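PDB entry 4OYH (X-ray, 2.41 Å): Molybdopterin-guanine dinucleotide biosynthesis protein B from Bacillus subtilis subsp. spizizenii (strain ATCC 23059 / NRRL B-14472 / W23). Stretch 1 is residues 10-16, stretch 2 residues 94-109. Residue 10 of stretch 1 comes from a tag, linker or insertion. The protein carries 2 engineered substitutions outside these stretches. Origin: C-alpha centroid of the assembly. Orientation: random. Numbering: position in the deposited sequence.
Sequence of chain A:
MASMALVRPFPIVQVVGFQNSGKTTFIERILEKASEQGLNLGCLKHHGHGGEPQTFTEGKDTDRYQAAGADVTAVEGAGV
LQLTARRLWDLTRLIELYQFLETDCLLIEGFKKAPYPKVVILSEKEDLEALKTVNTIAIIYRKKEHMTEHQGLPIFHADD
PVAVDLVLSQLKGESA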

ATOM      1  N   PHE A  10      -6.756  -8.229  18.935  1.00 58.58           N
ATOM      2  CA  PHE A  10      -6.664  -7.239  17.871  1.00 40.24           C
ATOM      3  C   PHE A  10      -8.098  -6.803  17.478  1.00 39.17           C
ATOM      4  O   PHE A  10      -8.733  -7.411  16.636  1.00 36.77           O
ATOM      5  CB  PHE A  10      -5.868  -7.811  16.688  1.00 35.47           C
ATOM      6  CG  PHE A  10      -5.736  -6.865  15.528  1.00 32.38           C
ATOM      7  CD1 PHE A  10      -4.904  -5.774  15.596  1.00 31.29           C
ATOM      8  CD2 PHE A  10      -6.480  -7.052  14.376  1.00 30.08           C
ATOM      9  CE1 PHE A  10      -4.805  -4.882  14.530  1.00 32.53           C
ATOM     10  CE2 PHE A  10      -6.389  -6.149  13.307  1.00 32.83           C
ATOM     11  CZ  PHE A  10      -5.551  -5.081  13.390  1.00 33.65           C
ATOM     12  N   PRO A  11      -8.630  -5.776  18.149  1.00 27.76           N
ATOM     13  CA  PRO A  11     -10.053  -5.425  17.978  1.00 26.99           C
ATOM     14  C   PRO A  11     -10.413  -4.958  16.556  1.00 35.45           C
ATOM     15  O   PRO A  11      -9.610  -4.310  15.889  1.00 25.62           O
ATOM     16  CB  PRO A  11     -10.268  -4.284  18.978  1.00 30.98           C
ATOM     17  CG  PRO A  11      -9.026  -4.246  19.850  1.00 31.11           C
ATOM     18  CD  PRO A  11      -7.927  -4.833  19.046  1.00 29.18           C
ATOM     19  N   ILE A  12     -11.631  -5.314  16.135  1.00 34.19           N
ATOM     20  CA  ILE A  12     -12.140  -5.152  14.790  1.00 28.73           C
ATOM     21  C   ILE A  12     -13.610  -4.768  14.865  1.00 30.06           C
ATOM     22  O   ILE A  12     -14.412  -5.444  15.474  1.00 27.91           O
ATOM     23  CB  ILE A  12     -11.988  -6.433  13.961  1.00 40.41           C
ATOM     24  CG1 ILE A  12     -10.510  -6.836  13.904  1.00 36.50           C
ATOM     25  CG2 ILE A  12     -12.560  -6.256  12.536  1.00 29.00           C
ATOM     26  CD1 ILE A  12     -10.190  -7.998  12.965  1.00 27.31           C
ATOM     27  N   VAL A  13     -13.954  -3.662  14.244  1.00 33.54           N
ATOM     28  CA  VAL A  13     -15.344  -3.381  13.983  1.00 30.88           C
ATOM     29  C   VAL A  13     -15.564  -3.064  12.529  1.00 22.37           C
ATOM     30  O   VAL A  13     -14.748  -2.401  11.858  1.00 28.10           O
ATOM     31  CB  VAL A  13     -15.845  -2.245  14.830  1.00 27.05           C
ATOM     32  CG1 VAL A  13     -17.328  -2.075  14.634  1.00 31.68           C
ATOM     33  CG2 VAL A  13     -15.549  -2.549  16.289  1.00 29.41           C
ATOM     34  N   GLN A  14     -16.694  -3.541  12.030  1.00 24.12           N
ATOM     35  CA  GLN A  14     -17.061  -3.240  10.670  1.00 23.66           C
ATOM     36  C   GLN A  14     -18.272  -2.286  10.577  1.00 28.57           C
ATOM     37  O   GLN A  14     -19.107  -2.172  11.485  1.00 23.97           O
ATOM     38  CB  GLN A  14     -17.361  -4.511   9.904  1.00 22.62           C
ATOM     39  CG  GLN A  14     -16.409  -5.630  10.042  1.00 23.64           C
ATOM     40  CD  GLN A  14     -16.868  -6.875   9.287  1.00 27.88           C
ATOM     41  OE1 GLN A  14     -16.943  -7.980   9.838  1.00 24.29           O
ATOM     42  NE2 GLN A  14     -17.133  -6.707   8.007  1.00 24.30           N
ATOM     43  N   VAL A  15     -18.338  -1.615   9.445  1.00 17.03           N
ATOM     44  CA  VAL A  15     -19.500  -0.833   9.038  1.00 30.99           C
ATOM     45  C   VAL A  15     -20.023  -1.325   7.683  1.00 23.31           C
ATOM     46  O   VAL A  15     -19.281  -1.376   6.699  1.00 23.35           O
ATOM     47  CB  VAL A  15     -19.174   0.648   8.929  1.00 29.79           C
ATOM     48  CG1 VAL A  15     -20.423   1.411   8.528  1.00 30.32           C
ATOM     49  CG2 VAL A  15     -18.640   1.143  10.254  1.00 21.69           C
ATOM     50  N   VAL A  16     -21.284  -1.737   7.678  1.00 26.17           N
ATOM     51  CA  VAL A  16     -21.924  -2.272   6.500  1.00 26.74           C
ATOM     52  C   VAL A  16     -23.257  -1.574   6.283  1.00 30.19           C
ATOM     53  O   VAL A  16     -23.896  -1.135   7.224  1.00 26.93           O
ATOM     54  CB  VAL A  16     -22.148  -3.797   6.576  1.00 26.22           C
ATOM     55  CG1 VAL A  16     -20.878  -4.495   6.894  1.00 30.89           C
ATOM     56  CG2 VAL A  16     -23.224  -4.155   7.526  1.00 28.08           C
ATOM     57  N   LEU A  94      -5.535  -9.607   4.733  1.00 33.54           N
ATOM     58  CA  LEU A  94      -5.491  -8.151   4.867  1.00 37.40           C
ATOM     59  C   LEU A  94      -5.328  -7.788   6.338  1.00 32.54           C
ATOM     60  O   LEU A  94      -4.619  -6.852   6.646  1.00 22.95           O
ATOM     61  CB  LEU A  94      -6.731  -7.474   4.272  1.00 28.84           C
ATOM     62  CG  LEU A  94      -6.832  -7.650   2.746  1.00 28.14           C
ATOM     63  CD1 LEU A  94      -8.264  -7.523   2.310  1.00 22.50           C
ATOM     64  CD2 LEU A  94      -5.948  -6.657   1.993  1.00 25.07           C
ATOM     65  N   ILE A  95      -5.916  -8.572   7.239  1.00 29.87           N
ATOM     66  CA  ILE A  95      -5.812  -8.264   8.652  1.00 35.61           C
ATOM     67  C   ILE A  95      -4.386  -8.545   9.145  1.00 29.72           C
ATOM     68  O   ILE A  95      -3.837  -7.754   9.901  1.00 29.34           O
ATOM     69  CB  ILE A  95      -6.881  -9.022   9.468  1.00 35.85           C
ATOM     70  CG1 ILE A  95      -8.254  -8.411   9.160  1.00 46.80           C
ATOM     71  CG2 ILE A  95      -6.647  -8.874  10.960  1.00 32.30           C
ATOM     72  CD1 ILE A  95      -9.409  -9.119   9.793  1.00 48.78           C
ATOM     73  N   GLU A  96      -3.768  -9.617   8.685  1.00 33.51           N
ATOM     74  CA  GLU A  96      -2.360  -9.872   9.008  1.00 40.78           C
ATOM     75  C   GLU A  96      -1.447  -8.715   8.564  1.00 32.32           C
ATOM     76  O   GLU A  96      -0.531  -8.287   9.287  1.00 29.89           O
ATOM     77  CB  GLU A  96      -1.885 -11.167   8.360  1.00 41.39           C
ATOM     78  CG  GLU A  96      -2.560 -12.415   8.921  1.00 63.66           C
ATOM     79  CD  GLU A  96      -2.417 -13.650   8.017  1.00 67.31           C
ATOM     80  OE1 GLU A  96      -2.049 -13.508   6.834  1.00 69.83           O
ATOM     81  OE2 GLU A  96      -2.679 -14.773   8.495  1.00 79.88           O
ATOM     82  N   LEU A  97      -1.711  -8.215   7.373  1.00 38.00           N
ATOM     83  CA  LEU A  97      -0.999  -7.063   6.878  1.00 25.77           C
ATOM     84  C   LEU A  97      -1.124  -5.937   7.892  1.00 23.17           C
ATOM     85  O   LEU A  97      -0.133  -5.325   8.207  1.00 23.02           O
ATOM     86  CB  LEU A  97      -1.525  -6.624   5.519  1.00 30.76           C
ATOM     87  CG  LEU A  97      -0.602  -6.029   4.433  1.00 42.16           C
ATOM     88  CD1 LEU A  97      -1.383  -5.019   3.566  1.00 25.70           C
ATOM     89  CD2 LEU A  97       0.669  -5.396   4.943  1.00 39.71           C
ATOM     90  N   TYR A  98      -2.321  -5.670   8.406  1.00 30.77           N
ATOM     91  CA  TYR A  98      -2.488  -4.564   9.353  1.00 36.31           C
ATOM     92  C   TYR A  98      -1.737  -4.820  10.657  1.00 36.29           C
ATOM     93  O   TYR A  98      -1.255  -3.877  11.283  1.00 31.86           O
ATOM     94  CB  TYR A  98      -3.963  -4.298   9.665  1.00 35.14           C
ATOM     95  CG  TYR A  98      -4.607  -3.441   8.628  1.00 34.57           C
ATOM     96  CD1 TYR A  98      -5.072  -4.002   7.462  1.00 31.56           C
ATOM     97  CD2 TYR A  98      -4.704  -2.068   8.775  1.00 29.55           C
ATOM     98  CE1 TYR A  98      -5.650  -3.234   6.462  1.00 41.00           C
ATOM     99  CE2 TYR A  98      -5.297  -1.282   7.781  1.00 24.01           C
ATOM    100  CZ  TYR A  98      -5.755  -1.880   6.611  1.00 27.14           C
ATOM    101  OH  TYR A  98      -6.343  -1.157   5.585  1.00 27.11           O
ATOM    102  N   GLN A  99      -1.648  -6.086  11.051  1.00 30.49           N
ATOM    103  CA  GLN A  99      -0.934  -6.465  12.244  1.00 31.07           C
ATOM    104  C   GLN A  99       0.550  -6.225  12.022  1.00 34.09           C
ATOM    105  O   GLN A  99       1.193  -5.621  12.858  1.00 28.24           O
ATOM    106  CB  GLN A  99      -1.224  -7.912  12.611  1.00 35.05           C
ATOM    107  CG  GLN A  99      -2.215  -8.024  13.751  1.00 45.11           C
ATOM    108  CD  GLN A  99      -3.117  -9.253  13.685  1.00 41.13           C
ATOM    109  OE1 GLN A  99      -3.071 -10.047  12.753  1.00 38.13           O
ATOM    110  NE2 GLN A  99      -3.962  -9.387  14.685  1.00 63.33           N
ATOM    111  N   PHE A 100       1.059  -6.617  10.860  1.00 27.75           N
ATOM    112  CA  PHE A 100       2.443  -6.337  10.483  1.00 25.89           C
ATOM    113  C   PHE A 100       2.838  -4.830  10.456  1.00 29.55           C
ATOM    114  O   PHE A 100       3.926  -4.455  10.886  1.00 38.15           O
ATOM    115  CB  PHE A 100       2.693  -6.988   9.132  1.00 23.55           C
ATOM    116  CG  PHE A 100       4.064  -6.810   8.614  1.00 32.34           C
ATOM    117  CD1 PHE A 100       4.385  -5.697   7.857  1.00 23.75           C
ATOM    118  CD2 PHE A 100       5.035  -7.766   8.843  1.00 39.68           C
ATOM    119  CE1 PHE A 100       5.655  -5.537   7.347  1.00 28.09           C
ATOM    120  CE2 PHE A 100       6.317  -7.597   8.343  1.00 23.69           C
ATOM    121  CZ  PHE A 100       6.609  -6.485   7.584  1.00 26.52           C
ATOM    122  N   LEU A 101       1.963  -3.960   9.975  1.00 37.51           N
ATOM    123  CA  LEU A 101       2.248  -2.519   9.995  1.00 32.79           C
ATOM    124  C   LEU A 101       1.939  -1.955  11.378  1.00 30.43           C
ATOM    125  O   LEU A 101       1.935  -0.772  11.569  1.00 28.92           O
ATOM    126  CB  LEU A 101       1.423  -1.800   8.936  1.00 31.43           C
ATOM    127  CG  LEU A 101       1.867  -1.615   7.483  1.00 37.62           C
ATOM    128  CD1 LEU A 101       3.182  -2.214   7.146  1.00 41.78           C
ATOM    129  CD2 LEU A 101       0.793  -2.154   6.589  1.00 38.03           C
ATOM    130  N   GLU A 102       1.612  -2.835  12.322  1.00 33.39           N
ATOM    131  CA  GLU A 102       1.566  -2.495  13.739  1.00 40.14           C
ATOM    132  C   GLU A 102       0.500  -1.474  14.104  1.00 46.80           C
ATOM    133  O   GLU A 102       0.781  -0.532  14.839  1.00 53.47           O
ATOM    134  CB  GLU A 102       2.934  -1.988  14.198  1.00 33.28           C
ATOM    135  CG  GLU A 102       4.072  -2.983  13.951  1.00 42.97           C
ATOM    136  CD  GLU A 102       5.395  -2.518  14.573  1.00 67.44           C
ATOM    137  OE1 GLU A 102       5.402  -1.411  15.179  1.00 64.97           O
ATOM    138  OE2 GLU A 102       6.418  -3.248  14.449  1.00 58.10           O
ATOM    139  N   THR A 103      -0.725  -1.689  13.630  1.00 41.42           N
ATOM    140  CA  THR A 103      -1.864  -0.894  14.075  1.00 47.90           C
ATOM    141  C   THR A 103      -2.414  -1.538  15.345  1.00 39.23           C
ATOM    142  O   THR A 103      -2.190  -2.712  15.557  1.00 37.11           O
ATOM    143  CB  THR A 103      -2.980  -0.809  12.978  1.00 51.37           C
ATOM    144  OG1 THR A 103      -3.400  -2.125  12.618  1.00 50.74           O
ATOM    145  CG2 THR A 103      -2.478  -0.099  11.712  1.00 36.85           C
ATOM    146  N   ASP A 104      -3.136  -0.789  16.174  1.00 38.45           N
ATOM    147  CA  ASP A 104      -3.768  -1.346  17.393  1.00 43.04           C
ATOM    148  C   ASP A 104      -5.070  -2.095  17.117  1.00 41.64           C
ATOM    149  O   ASP A 104      -5.504  -2.927  17.896  1.00 37.19           O
ATOM    150  CB  ASP A 104      -4.132  -0.245  18.408  1.00 49.99           C
ATOM    151  CG  ASP A 104      -2.925   0.463  19.012  1.00 78.37           C
ATOM    152  OD1 ASP A 104      -1.796  -0.102  18.977  1.00 76.39           O
ATOM    153  OD2 ASP A 104      -3.143   1.588  19.554  1.00 70.23           O
ATOM    154  N   CYS A 105      -5.735  -1.725  16.035  1.00 35.69           N
ATOM    155  CA  CYS A 105      -7.098  -2.159  15.798  1.00 44.31           C
ATOM    156  C   CYS A 105      -7.537  -1.766  14.390  1.00 32.49           C
ATOM    157  O   CYS A 105      -6.767  -1.164  13.645  1.00 32.89           O
ATOM    158  CB  CYS A 105      -8.032  -1.560  16.843  1.00 41.07           C
ATOM    159  SG  CYS A 105      -7.893   0.224  17.004  1.00 35.38           S
ATOM    160  N   LEU A 106      -8.756  -2.125  14.014  1.00 33.38           N
ATOM    161  CA  LEU A 106      -9.143  -1.950  12.617  1.00 30.27           C
ATOM    162  C   LEU A 106     -10.632  -1.699  12.418  1.00 31.82           C
ATOM    163  O   LEU A 106     -11.501  -2.415  12.941  1.00 27.72           O
ATOM    164  CB  LEU A 106      -8.675  -3.158  11.821  1.00 29.12           C
ATOM    165  CG  LEU A 106      -9.097  -3.223  10.348  1.00 38.95           C
ATOM    166  CD1 LEU A 106      -8.465  -2.067   9.501  1.00 27.91           C
ATOM    167  CD2 LEU A 106      -8.746  -4.571   9.810  1.00 29.69           C
ATOM    168  N   LEU A 107     -10.879  -0.622  11.679  1.00 32.47           N
ATOM    169  CA  LEU A 107     -12.187  -0.233  11.171  1.00 34.00           C
ATOM    170  C   LEU A 107     -12.305  -0.727   9.747  1.00 27.88           C
ATOM    171  O   LEU A 107     -11.471  -0.396   8.910  1.00 25.50           O
ATOM    172  CB  LEU A 107     -12.367   1.292  11.183  1.00 29.00           C
ATOM    173  CG  LEU A 107     -13.605   1.968  11.776  1.00 31.79           C
ATOM    174  CD1 LEU A 107     -13.820   3.310  11.146  1.00 23.75           C
ATOM    175  CD2 LEU A 107     -14.822   1.152  11.663  1.00 29.89           C
ATOM    176  N   ILE A 108     -13.326  -1.528   9.467  1.00 25.46           N
ATOM    177  CA  ILE A 108     -13.538  -2.013   8.096  1.00 25.97           C
ATOM    178  C   ILE A 108     -14.855  -1.457   7.531  1.00 26.48           C
ATOM    179  O   ILE A 108     -15.897  -1.559   8.189  1.00 26.39           O
ATOM    180  CB  ILE A 108     -13.582  -3.538   8.042  1.00 31.50           C
ATOM    181  CG1 ILE A 108     -12.362  -4.127   8.776  1.00 28.09           C
ATOM    182  CG2 ILE A 108     -13.718  -3.972   6.605  1.00 24.95           C
ATOM    183  CD1 ILE A 108     -12.033  -5.533   8.426  1.00 36.66           C
ATOM    184  N   GLU A 109     -14.812  -0.856   6.341  1.00 22.12           N
ATOM    185  CA  GLU A 109     -16.032  -0.582   5.577  1.00 25.47           C
ATOM    186  C   GLU A 109     -16.300  -1.782   4.640  1.00 21.17           C
ATOM    187  O   GLU A 109     -15.465  -2.093   3.799  1.00 25.56           O
ATOM    188  CB  GLU A 109     -15.889   0.735   4.800  1.00 47.43           C
ATOM    189  CG  GLU A 109     -16.949   1.010   3.721  1.00 67.68           C
ATOM    190  CD  GLU A 109     -16.847   2.430   3.118  1.00 66.97           C
ATOM    191  OE1 GLU A 109     -17.423   2.665   2.039  1.00 70.26           O
ATOM    192  OE2 GLU A 109     -16.207   3.316   3.717  1.00 71.76           O
TER

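Stretch 2 supplies a helix, a turn and a strand, and stretch 1 runs beside all three, its strand 12-16 parallel to strand 105-109 with their directions 17° apart.

In the helix, I95 points toward stretch 1 and makes two apolar contacts: its CD1 lies 3.5 Å from CD1 of I12, and its CG2 3.6 Å from CE2 of F10. One turn on, Y98 brings its CB to 4.1 Å from CZ of F10 before its ring leads away. Q99 lays CG over one face of the F10 ring, 4.1 Å from its centroid and 14° off the normal, a CH-pi contact. F10 comes from a tag, so its contacts are not a natural pairing; I12 with I95 is.

At L101 the chain leaves helical geometry, and E102, with positive phi, helps it turn. T103 pins the turn to the helix end, its OG1 donating to Y98 O at 3.1 Å, while its carbonyl O meets the edge of the F10 ring, 3.5 Å from CE1. The CA-to-CB bond of D104 points away, and the backbone makes the contact, with D104 O 3.3 Å from CD of P11.

C105 packs CB 3.9 Å from CD of P11, and the regular ladder follows. L106 N donates to P11 O (3.0 Å), and L106 O accepts from V13 N (3.0 Å); I108 N then reaches V13 O (2.9 Å), and I108 O takes V15 N (2.7 Å). L106 and I108 thus bond through both N and O, the alternation expected of parallel strands. I108 shares a face with I12 and Q14, its CD1 4.2 Å from CG2 of I12. L107 lies on the other face with V13, V15 and E109, where its CD2 sits 4.1 Å from CG2 of V15.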